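Local coordinates for ribosomal-protein-S5-alanine N-acetyltransferase (Vibrio fischeri, PDB 3IGR) that probably transfers an acetyl group from acetyl-CoA to the N-terminal alanine of ribosomal protein uS5, as a GNAT-family enzyme, at residues V12-S17 with E60-N65. Residues are numbered along the deposited sequence; the frame is centred on the assembly and turned at random.
Sequences VRLIKS and ELHKHN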
loop_
_atom_site.group_PDB
_atom_site.type_symbol
_atom_site.label_atom_id
_atom_site.label_comp_id
_atom_site.label_asym_id
_atom_site.label_seq_id
_atom_site.Cartn_x
_atom_site.Cartn_y
_atom_site.Cartn_z
ATOM N N VAL A 12 -3.951 14.758 -10.454
ATOM C CA VAL A 12 -5.313 14.666 -9.933
ATOM C C VAL A 12 -5.661 16.066 -9.461
ATOM O O VAL A 12 -4.947 16.656 -8.639
ATOM C CB VAL A 12 -5.434 13.672 -8.750
ATOM C CG1 VAL A 12 -6.908 13.465 -8.349
ATOM C CG2 VAL A 12 -4.793 12.338 -9.105
ATOM N N ARG A 13 -6.746 16.609 -9.998
ATOM C CA ARG A 13 -7.122 17.980 -9.713
ATOM C C ARG A 13 -8.614 18.091 -9.855
ATOM O O ARG A 13 -9.257 17.182 -10.379
ATOM C CB ARG A 13 -6.407 18.964 -10.659
ATOM C CG ARG A 13 -6.688 18.762 -12.150
ATOM C CD ARG A 13 -6.411 20.050 -12.919
ATOM N NE ARG A 13 -6.491 19.893 -14.373
ATOM C CZ ARG A 13 -7.624 19.858 -15.076
ATOM N NH1 ARG A 13 -8.811 19.956 -14.473
ATOM N NH2 ARG A 13 -7.569 19.721 -16.393
ATOM N N LEU A 14 -9.172 19.196 -9.376
ATOM C CA LEU A 14 -10.603 19.439 -9.552
ATOM C C LEU A 14 -10.893 19.721 -11.021
ATOM O O LEU A 14 -10.096 20.354 -11.709
ATOM C CB LEU A 14 -11.079 20.583 -8.656
ATOM C CG LEU A 14 -11.159 20.261 -7.157
ATOM C CD1 LEU A 14 -11.501 21.514 -6.335
ATOM C CD2 LEU A 14 -12.180 19.154 -6.871
ATOM N N ILE A 15 -12.021 19.213 -11.498
ATOM C CA ILE A 15 -12.465 19.452 -12.862
ATOM C C ILE A 15 -12.830 20.930 -13.043
ATOM O O ILE A 15 -13.251 21.594 -12.086
ATOM C CB ILE A 15 -13.628 18.485 -13.234
ATOM C CG1 ILE A 15 -13.756 18.318 -14.753
ATOM C CG2 ILE A 15 -14.949 18.877 -12.541
ATOM C CD1 ILE A 15 -14.810 17.312 -15.177
ATOM N N LYS A 16 -12.635 21.448 -14.259
ATOM C CA LYS A 16 -12.881 22.854 -14.567
ATOM C C LYS A 16 -13.775 23.006 -15.796
ATOM O O LYS A 16 -13.930 22.072 -16.582
ATOM C CB LYS A 16 -11.560 23.599 -14.812
ATOM C CG LYS A 16 -10.674 23.771 -13.586
ATOM C CD LYS A 16 -9.603 24.834 -13.796
ATOM C CE LYS A 16 -8.339 24.232 -14.396
ATOM N NZ LYS A 16 -7.088 24.798 -13.792
ATOM N N SER A 17 -14.342 24.198 -15.964
ATOM C CA SER A 17 -15.129 24.520 -17.151
ATOM C C SER A 17 -14.414 24.141 -18.452
ATOM O O SER A 17 -15.031 23.559 -19.345
ATOM C CB SER A 17 -15.512 26.004 -17.157
ATOM O OG SER A 17 -16.402 26.306 -16.092
ATOM N N GLU A 60 -20.141 25.370 -9.131
ATOM C CA GLU A 60 -20.935 26.019 -8.093
ATOM C C GLU A 60 -20.876 25.235 -6.780
ATOM O O GLU A 60 -20.725 25.817 -5.701
ATOM C CB GLU A 60 -22.377 26.214 -8.581
ATOM C CG GLU A 60 -23.172 27.300 -7.855
ATOM C CD GLU A 60 -22.335 28.657 -7.692
ATOM O OE1 GLU A 60 -22.040 29.278 -8.866
ATOM O OE2 GLU A 60 -22.051 29.267 -6.506
ATOM N N LEU A 61 -20.966 23.910 -6.879
ATOM C CA LEU A 61 -20.865 23.053 -5.716
ATOM C C LEU A 61 -19.471 23.145 -5.084
ATOM O O LEU A 61 -19.357 23.160 -3.856
ATOM C CB LEU A 61 -21.242 21.610 -6.071
ATOM C CG LEU A 61 -22.671 21.354 -6.582
ATOM C CD1 LEU A 61 -22.781 19.993 -7.261
ATOM C CD2 LEU A 61 -23.728 21.490 -5.481
ATOM N N HIS A 62 -18.426 23.240 -5.917
ATOM C CA HIS A 62 -17.045 23.426 -5.420
ATOM C C HIS A 62 -16.938 24.687 -4.563
ATOM O O HIS A 62 -16.295 24.672 -3.518
ATOM C CB HIS A 62 -16.001 23.508 -6.556
ATOM C CG HIS A 62 -15.770 22.221 -7.302
ATOM N ND1 HIS A 62 -15.200 22.188 -8.561
ATOM C CD2 HIS A 62 -16.029 20.930 -6.974
ATOM C CE1 HIS A 62 -15.121 20.934 -8.973
ATOM N NE2 HIS A 62 -15.618 20.151 -8.028
ATOM N N LYS A 63 -17.591 25.761 -5.008
ATOM C CA LYS A 63 -17.501 27.074 -4.359
ATOM C C LYS A 63 -18.018 27.044 -2.921
ATOM O O LYS A 63 -17.427 27.654 -2.032
ATOM C CB LYS A 63 -18.246 28.137 -5.177
ATOM N N HIS A 64 -19.113 26.322 -2.704
ATOM C CA HIS A 64 -19.719 26.171 -1.373
ATOM C C HIS A 64 -19.329 24.848 -0.675
ATOM O O HIS A 64 -20.015 24.390 0.245
ATOM C CB HIS A 64 -21.240 26.301 -1.467
ATOM N N ASN A 65 -18.224 24.251 -1.117
ATOM C CA ASN A 65 -17.700 23.003 -0.545
ATOM C C ASN A 65 -18.744 21.879 -0.415
ATOM O O ASN A 65 -18.721 21.083 0.529
ATOM C CB ASN A 65 -16.976 23.281 0.778
ATOM C CG ASN A 65 -15.730 24.137 0.589
ATOM O OD1 ASN A 65 -14.673 23.651 0.190
ATOM N ND2 ASN A 65 -15.854 25.414 0.878
#
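Leu14 lays its CD2 methyl over one face of the His62 imidazole, 4.1 Å from the ring centroid and 27° off the ring normal, a CH-pi contact. Leu14 CD2 sits nearest the NE2 corner, 3.8 Å from His62 NE2, and the two side chains run past one another in opposite directions. At the ring edge, the carbonyl O of Ile15 sits in the imidazole plane, 3.7 Å from His62 CE1; no hydrogen bond crosses between the segments. Ile15 CG2 adds an apolar touch at 4.1 Å from His62 CE1, while CG1, anti to the backbone N (chi1 -158°), leads away and the side chain packs on Leu55 and Leu58. The ring is also held through NE2, hydrogen-bonded to Tyr69 N on strand 68-74, whose backbone also pairs with Ile15. On the strand side, Arg13 NH1 bonds Leu14 O at 3.1 Å and forms a salt bridge to Asp19. Three residues beyond His62, Asn65, with positive phi, is the C-prime residue of a Schellman motif: Leu66 N bonds Leu61 O and, inside it, Asn65 N bonds His62 O. Thus the last turn of helix 48-63 packs against the end of strand 10-14 and the residue after it, helix against central mixed sheet in the GNAT fold.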